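Local coordinates for protein arabinogalactan endo-1,4-beta-galactosidase (Ignisphaera aggregans, PDB 7OSK) that probably cleaves the beta-1,4-linked galactan chains of arabinogalactan from within, as a hyperthermostable family 53 glycoside hydrolase with a bound calcium ion, at residues 109-113 against 114-118; 165-168 against 169-173. One frame throughout, in Å; residues are numbered along the deposited sequence.

Contact 1 of 2, residues 109-113 against 114-118; sequences GGNCD and LPRMT
The carbonyl oxygen of Asn111 is gripped by two nitrogens of one side chain: Arg116 NE reaches Asn111 O at 2.8 Å, and Arg116 NH2 joins the same oxygen at 3.2 Å. The guanidinium comes side-on and keeps this oxygen close to its own plane; the NE bond is the straighter, 160° at the hydrogen, whereas NH2 sits on a lone pair of the carbonyl. Arg116 gets there with CG anti to the backbone N (chi1 163°) and a bend at chi3. Over one guanidinium face lies Asp113 OD1, 3.9 Å from Arg116 NH2, a long salt bridge of charges alone, with no N-H aimed at the oxygen. The two bonds and the charge above them probably hold the guanidinium against rotation, and Glu64 pairs with its NH1.

Asp113 also caps the helix. With its CG between the backbone N and the carbonyl carbon (chi1 64°), OD1 reaches forward to the first turn and accepts weakly from Arg116 N at 3.4 Å. Its OD2 meets the Pro115 ring, at CD. Met117, bent at chi2 and chi3, packs its SD 3.7 Å from Cys112 CB.

An inverse gamma turn centred on Cys112 leads into an aspartate N-cap that starts helix 114-126, the helix after the second strand of the TIM barrel.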
ATOM      1  N   GLY A 109      13.793   4.174  -4.596  1.00 16.58           N
ATOM      2  CA  GLY A 109      12.452   4.088  -4.052  1.00 16.20           C
ATOM      3  C   GLY A 109      12.209   2.764  -3.357  1.00 18.34           C
ATOM      4  O   GLY A 109      11.092   2.247  -3.362  1.00 21.89           O
ATOM      5  N   GLY A 110      13.264   2.219  -2.759  1.00 19.98           N
ATOM      6  CA  GLY A 110      13.181   0.956  -2.045  1.00 19.11           C
ATOM      7  C   GLY A 110      13.733  -0.214  -2.841  1.00 17.69           C
ATOM      8  O   GLY A 110      14.079  -1.243  -2.265  1.00 16.47           O
ATOM      9  N   ASN A 111      13.819  -0.054  -4.160  1.00 18.83           N
ATOM     10  CA  ASN A 111      14.301  -1.117  -5.039  1.00 16.90           C
ATOM     11  C   ASN A 111      13.561  -2.423  -4.779  1.00 19.20           C
ATOM     12  O   ASN A 111      14.162  -3.436  -4.417  1.00 18.84           O
ATOM     13  CB  ASN A 111      15.803  -1.305  -4.855  1.00 17.00           C
ATOM     14  CG  ASN A 111      16.583  -0.059  -5.204  1.00 17.56           C
ATOM     15  OD1 ASN A 111      16.240   0.646  -6.149  1.00 16.77           O
ATOM     16  ND2 ASN A 111      17.628   0.229  -4.434  1.00 18.36           N
ATOM     17  N   CYS A 112      12.248  -2.381  -4.980  1.00 15.20           N
ATOM     18  CA  CYS A 112      11.359  -3.439  -4.524  1.00 18.98           C
ATOM     19  C   CYS A 112      11.173  -4.563  -5.542  1.00 18.08           C
ATOM     20  O   CYS A 112      10.055  -4.826  -5.984  1.00 15.55           O
ATOM     21  CB  CYS A 112       9.999  -2.836  -4.171  1.00 18.66           C
ATOM     22  SG  CYS A 112      10.109  -1.467  -3.000  1.00 16.27           S
ATOM     23  N   ASP A 113      12.262  -5.232  -5.905  1.00 16.78           N
ATOM     24  CA  ASP A 113      12.173  -6.368  -6.814  1.00 17.33           C
ATOM     25  C   ASP A 113      11.708  -7.603  -6.046  1.00 18.94           C
ATOM     26  O   ASP A 113      11.675  -7.603  -4.816  1.00 19.62           O
ATOM     27  CB  ASP A 113      13.516  -6.628  -7.507  1.00 17.85           C
ATOM     28  CG  ASP A 113      14.613  -7.027  -6.539  1.00 20.48           C
ATOM     29  OD1 ASP A 113      14.470  -6.753  -5.332  1.00 21.32           O
ATOM     30  OD2 ASP A 113      15.623  -7.609  -6.991  1.00 20.24           O
ATOM     31  N   LEU A 114      11.352  -8.651  -6.781  1.00 18.37           N
ATOM     32  CA  LEU A 114      10.713  -9.825  -6.192  1.00 16.06           C
ATOM     33  C   LEU A 114      11.598 -10.552  -5.169  1.00 18.25           C
ATOM     34  O   LEU A 114      11.108 -10.956  -4.116  1.00 17.81           O
ATOM     35  CB  LEU A 114      10.289 -10.794  -7.299  1.00 17.43           C
ATOM     36  CG  LEU A 114       9.466 -12.011  -6.873  1.00 20.08           C
ATOM     37  CD1 LEU A 114       8.080 -11.588  -6.407  1.00 16.71           C
ATOM     38  CD2 LEU A 114       9.374 -13.012  -8.018  1.00 19.77           C
ATOM     39  N   PRO A 115      12.899 -10.727  -5.471  1.00 20.62           N
ATOM     40  CA  PRO A 115      13.756 -11.407  -4.490  1.00 19.26           C
ATOM     41  C   PRO A 115      13.862 -10.679  -3.146  1.00 18.29           C
ATOM     42  O   PRO A 115      13.799 -11.339  -2.109  1.00 16.37           O
ATOM     43  CB  PRO A 115      15.120 -11.448  -5.187  1.00 14.90           C
ATOM     44  CG  PRO A 115      14.806 -11.386  -6.631  1.00 18.21           C
ATOM     45  CD  PRO A 115      13.618 -10.482  -6.735  1.00 20.02           C
ATOM     46  N   ARG A 116      14.022  -9.357  -3.162  1.00 18.24           N
ATOM     47  CA  ARG A 116      14.158  -8.593  -1.921  1.00 19.22           C
ATOM     48  C   ARG A 116      12.832  -8.490  -1.173  1.00 18.29           C
ATOM     49  O   ARG A 116      12.803  -8.539   0.055  1.00 17.69           O
ATOM     50  CB  ARG A 116      14.702  -7.188  -2.204  1.00 18.53           C
ATOM     51  CG  ARG A 116      14.486  -6.201  -1.061  1.00 19.18           C
ATOM     52  CD  ARG A 116      15.491  -5.052  -1.067  1.00 21.15           C
ATOM     53  NE  ARG A 116      15.827  -4.587  -2.413  1.00 20.42           N
ATOM     54  CZ  ARG A 116      17.019  -4.722  -2.995  1.00 19.93           C
ATOM     55  NH1 ARG A 116      18.032  -5.310  -2.367  1.00 17.51           N
ATOM     56  NH2 ARG A 116      17.201  -4.257  -4.223  1.00 21.16           N
ATOM     57  N   MET A 117      11.738  -8.347  -1.913  1.00 18.76           N
ATOM     58  CA  MET A 117      10.420  -8.226  -1.304  1.00 16.52           C
ATOM     59  C   MET A 117       9.946  -9.553  -0.728  1.00 17.25           C
ATOM     60  O   MET A 117       9.275  -9.585   0.300  1.00 20.50           O
ATOM     61  CB  MET A 117       9.406  -7.713  -2.326  1.00 17.01           C
ATOM     62  CG  MET A 117       9.599  -6.258  -2.713  1.00 18.26           C
ATOM     63  SD  MET A 117       9.350  -5.125  -1.331  1.00 18.48           S
ATOM     64  CE  MET A 117      11.038  -4.863  -0.785  1.00 16.16           C
ATOM     65  N   THR A 118      10.294 -10.648  -1.394  1.00 17.84           N
ATOM     66  CA  THR A 118       9.864 -11.971  -0.961  1.00 19.34           C
ATOM     67  C   THR A 118      10.559 -12.380   0.337  1.00 20.89           C
ATOM     68  O   THR A 118       9.970 -13.067   1.174  1.00 19.91           O
ATOM     69  CB  THR A 118      10.137 -13.032  -2.048  1.00 19.23           C
ATOM     70  OG1 THR A 118       9.379 -12.719  -3.225  1.00 16.75           O
ATOM     71  CG2 THR A 118       9.752 -14.426  -1.566  1.00 21.51           C
TER

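Contact 2 of 2, residues 165-168 against 169-173; sequences VYNW and TYNAL
Thr169 meets Val165 with both its backbone and its side chain. The hydroxyl, Thr169 OG1, donates to Val165 O at 2.5 Å, and Thr169 N reaches that same carbonyl oxygen at 3.1 Å from above the carbonyl plane. With OG1 beside its own backbone N (chi1 -58°), the hydroxyl folds back against the preceding turn; it also bonds Tyr137 OH, which ties the helix to the neighbouring loop. A valine in place of Thr169 would probably leave Val165 O with the backbone N-H as its one donor here and Tyr137 OH without its mate on the helix.

Tyr170 continues the ladder: its N bonds Tyr166 O at 2.9 Å, and its CB rests against that oxygen while its side chain leads away to touch Val223 on helix 206-223. The Tyr166 hydroxyl bonds Asp222 on that same helix.

Asn171 N bonds Asn167 O at 3.1 Å. The amide of Asn171 swings back over the turn, bringing its ND2 3.1 Å from Asn167 OD1, with the two amide planes nearly perpendicular. Both residues are on the exposed side of the helix.

Ala172 closes the walk. Its N bonds Trp168 O at 2.7 Å, and its methyl sits over one face of the indole, CB 4.2 Å from the centroid of the Trp168 six-membered ring and only 6° off the normal, a CH-pi contact. The indole swings forward along the helix to meet it because CG is anti to the backbone N (chi1 -177°). Phe135, on strand 130-135, turns its ring almost perpendicular to the indole.

This is the i to i+4 pattern of an amphipathic alpha helix, here one of the outer helices of the TIM barrel.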
ATOM      1  N   VAL A 165       1.827 -11.094 -18.660  1.00 25.67           N
ATOM      2  CA  VAL A 165       1.278 -10.831 -17.333  1.00 24.33           C
ATOM      3  C   VAL A 165       0.906 -12.133 -16.631  1.00 24.36           C
ATOM      4  O   VAL A 165       1.070 -12.257 -15.417  1.00 24.63           O
ATOM      5  CB  VAL A 165       0.036  -9.912 -17.388  1.00 21.09           C
ATOM      6  CG1 VAL A 165       0.446  -8.500 -17.766  1.00 24.11           C
ATOM      7  CG2 VAL A 165      -1.009 -10.452 -18.355  1.00 24.17           C
ATOM      8  N   TYR A 166       0.422 -13.106 -17.394  1.00 23.66           N
ATOM      9  CA  TYR A 166       0.038 -14.386 -16.816  1.00 24.64           C
ATOM     10  C   TYR A 166       1.262 -15.157 -16.345  1.00 24.98           C
ATOM     11  O   TYR A 166       1.347 -15.548 -15.180  1.00 23.50           O
ATOM     12  CB  TYR A 166      -0.748 -15.233 -17.819  1.00 25.70           C
ATOM     13  CG  TYR A 166      -1.025 -16.630 -17.306  1.00 26.85           C
ATOM     14  CD1 TYR A 166      -2.100 -16.880 -16.462  1.00 24.32           C
ATOM     15  CD2 TYR A 166      -0.203 -17.696 -17.653  1.00 26.34           C
ATOM     16  CE1 TYR A 166      -2.352 -18.152 -15.983  1.00 25.85           C
ATOM     17  CE2 TYR A 166      -0.448 -18.971 -17.179  1.00 25.37           C
ATOM     18  CZ  TYR A 166      -1.523 -19.193 -16.345  1.00 25.40           C
ATOM     19  OH  TYR A 166      -1.771 -20.461 -15.871  1.00 25.21           O
ATOM     20  N   ASN A 167       2.206 -15.370 -17.257  1.00 25.76           N
ATOM     21  CA  ASN A 167       3.379 -16.185 -16.969  1.00 23.82           C
ATOM     22  C   ASN A 167       4.275 -15.572 -15.900  1.00 21.87           C
ATOM     23  O   ASN A 167       4.902 -16.291 -15.124  1.00 21.33           O
ATOM     24  CB  ASN A 167       4.189 -16.414 -18.243  1.00 27.18           C
ATOM     25  CG  ASN A 167       5.316 -17.402 -18.039  1.00 30.19           C
ATOM     26  OD1 ASN A 167       6.465 -17.017 -17.814  1.00 28.76           O
ATOM     27  ND2 ASN A 167       4.990 -18.688 -18.109  1.00 29.10           N
ATOM     28  N   TRP A 168       4.337 -14.246 -15.860  1.00 22.99           N
ATOM     29  CA  TRP A 168       5.152 -13.564 -14.862  1.00 22.27           C
ATOM     30  C   TRP A 168       4.487 -13.633 -13.493  1.00 22.67           C
ATOM     31  O   TRP A 168       5.147 -13.921 -12.495  1.00 21.58           O
ATOM     32  CB  TRP A 168       5.396 -12.104 -15.251  1.00 22.44           C
ATOM     33  CG  TRP A 168       6.297 -11.400 -14.286  1.00 22.40           C
ATOM     34  CD1 TRP A 168       7.661 -11.371 -14.310  1.00 23.37           C
ATOM     35  CD2 TRP A 168       5.900 -10.632 -13.145  1.00 20.45           C
ATOM     36  NE1 TRP A 168       8.138 -10.632 -13.255  1.00 18.77           N
ATOM     37  CE2 TRP A 168       7.078 -10.166 -12.524  1.00 18.96           C
ATOM     38  CE3 TRP A 168       4.664 -10.292 -12.586  1.00 22.32           C
ATOM     39  CZ2 TRP A 168       7.055  -9.378 -11.377  1.00 18.79           C
ATOM     40  CZ3 TRP A 168       4.644  -9.509 -11.446  1.00 21.35           C
ATOM     41  CH2 TRP A 168       5.831  -9.061 -10.853  1.00 20.34           C
ATOM     42  N   THR A 169       3.184 -13.371 -13.453  1.00 21.92           N
ATOM     43  CA  THR A 169       2.429 -13.425 -12.206  1.00 21.26           C
ATOM     44  C   THR A 169       2.450 -14.830 -11.622  1.00 22.87           C
ATOM     45  O   THR A 169       2.603 -15.006 -10.412  1.00 22.84           O
ATOM     46  CB  THR A 169       0.966 -12.993 -12.410  1.00 19.98           C
ATOM     47  OG1 THR A 169       0.929 -11.669 -12.956  1.00 24.40           O
ATOM     48  CG2 THR A 169       0.206 -13.012 -11.087  1.00 20.62           C
ATOM     49  N   TYR A 170       2.280 -15.825 -12.487  1.00 21.30           N
ATOM     50  CA  TYR A 170       2.281 -17.214 -12.057  1.00 21.94           C
ATOM     51  C   TYR A 170       3.617 -17.561 -11.420  1.00 21.30           C
ATOM     52  O   TYR A 170       3.672 -18.003 -10.273  1.00 21.68           O
ATOM     53  CB  TYR A 170       1.995 -18.147 -13.237  1.00 23.44           C
ATOM     54  CG  TYR A 170       2.041 -19.612 -12.872  1.00 23.32           C
ATOM     55  CD1 TYR A 170       0.948 -20.237 -12.286  1.00 21.83           C
ATOM     56  CD2 TYR A 170       3.180 -20.371 -13.109  1.00 23.97           C
ATOM     57  CE1 TYR A 170       0.987 -21.574 -11.947  1.00 22.71           C
ATOM     58  CE2 TYR A 170       3.229 -21.709 -12.774  1.00 24.79           C
ATOM     59  CZ  TYR A 170       2.129 -22.307 -12.193  1.00 25.64           C
ATOM     60  OH  TYR A 170       2.175 -23.641 -11.857  1.00 28.55           O
ATOM     61  N   ASN A 171       4.693 -17.342 -12.169  1.00 22.43           N
ATOM     62  CA  ASN A 171       6.039 -17.622 -11.686  1.00 21.02           C
ATOM     63  C   ASN A 171       6.406 -16.746 -10.492  1.00 20.94           C
ATOM     64  O   ASN A 171       7.133 -17.179  -9.601  1.00 21.45           O
ATOM     65  CB  ASN A 171       7.055 -17.426 -12.812  1.00 21.73           C
ATOM     66  CG  ASN A 171       7.035 -18.561 -13.822  1.00 24.58           C
ATOM     67  OD1 ASN A 171       6.885 -19.728 -13.461  1.00 27.04           O
ATOM     68  ND2 ASN A 171       7.191 -18.221 -15.097  1.00 24.82           N
ATOM     69  N   ALA A 172       5.903 -15.513 -10.479  1.00 22.38           N
ATOM     70  CA  ALA A 172       6.142 -14.609  -9.359  1.00 18.91           C
ATOM     71  C   ALA A 172       5.584 -15.208  -8.074  1.00 21.39           C
ATOM     72  O   ALA A 172       6.304 -15.351  -7.092  1.00 20.73           O
ATOM     73  CB  ALA A 172       5.525 -13.247  -9.620  1.00 17.11           C
ATOM     74  N   LEU A 173       4.305 -15.572  -8.087  1.00 23.40           N
ATOM     75  CA  LEU A 173       3.667 -16.131  -6.899  1.00 20.51           C
ATOM     76  C   LEU A 173       4.175 -17.541  -6.600  1.00 20.82           C
ATOM     77  O   LEU A 173       4.198 -17.960  -5.444  1.00 21.31           O
ATOM     78  CB  LEU A 173       2.147 -16.139  -7.063  1.00 19.85           C
ATOM     79  CG  LEU A 173       1.491 -14.754  -7.134  1.00 19.45           C
ATOM     80  CD1 LEU A 173       0.003 -14.878  -7.395  1.00 18.93           C
ATOM     81  CD2 LEU A 173       1.736 -13.953  -5.864  1.00 19.12           C
TER

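How the contacts relate
Contact 1 opens helix 114-126 and contact 2 lies midway along helix 158-178, so the two come in series along the chain, on helices that follow the second and third barrel strands. Their centres are about 16 Å apart, yet they touch: Leu114 CD2 packs 3.8 Å from Ala172 CA. Tyr175, farther along helix 158-178, adds to this seam by meeting Leu114 and Pro115. Contact 1 is nearer the calcium site, with Gly110 about 10 Å from the side chain of the calcium ligand Asn370; contact 2 is set farther out from the centre of the chain, 20 Å against 14 Å, and away from that site.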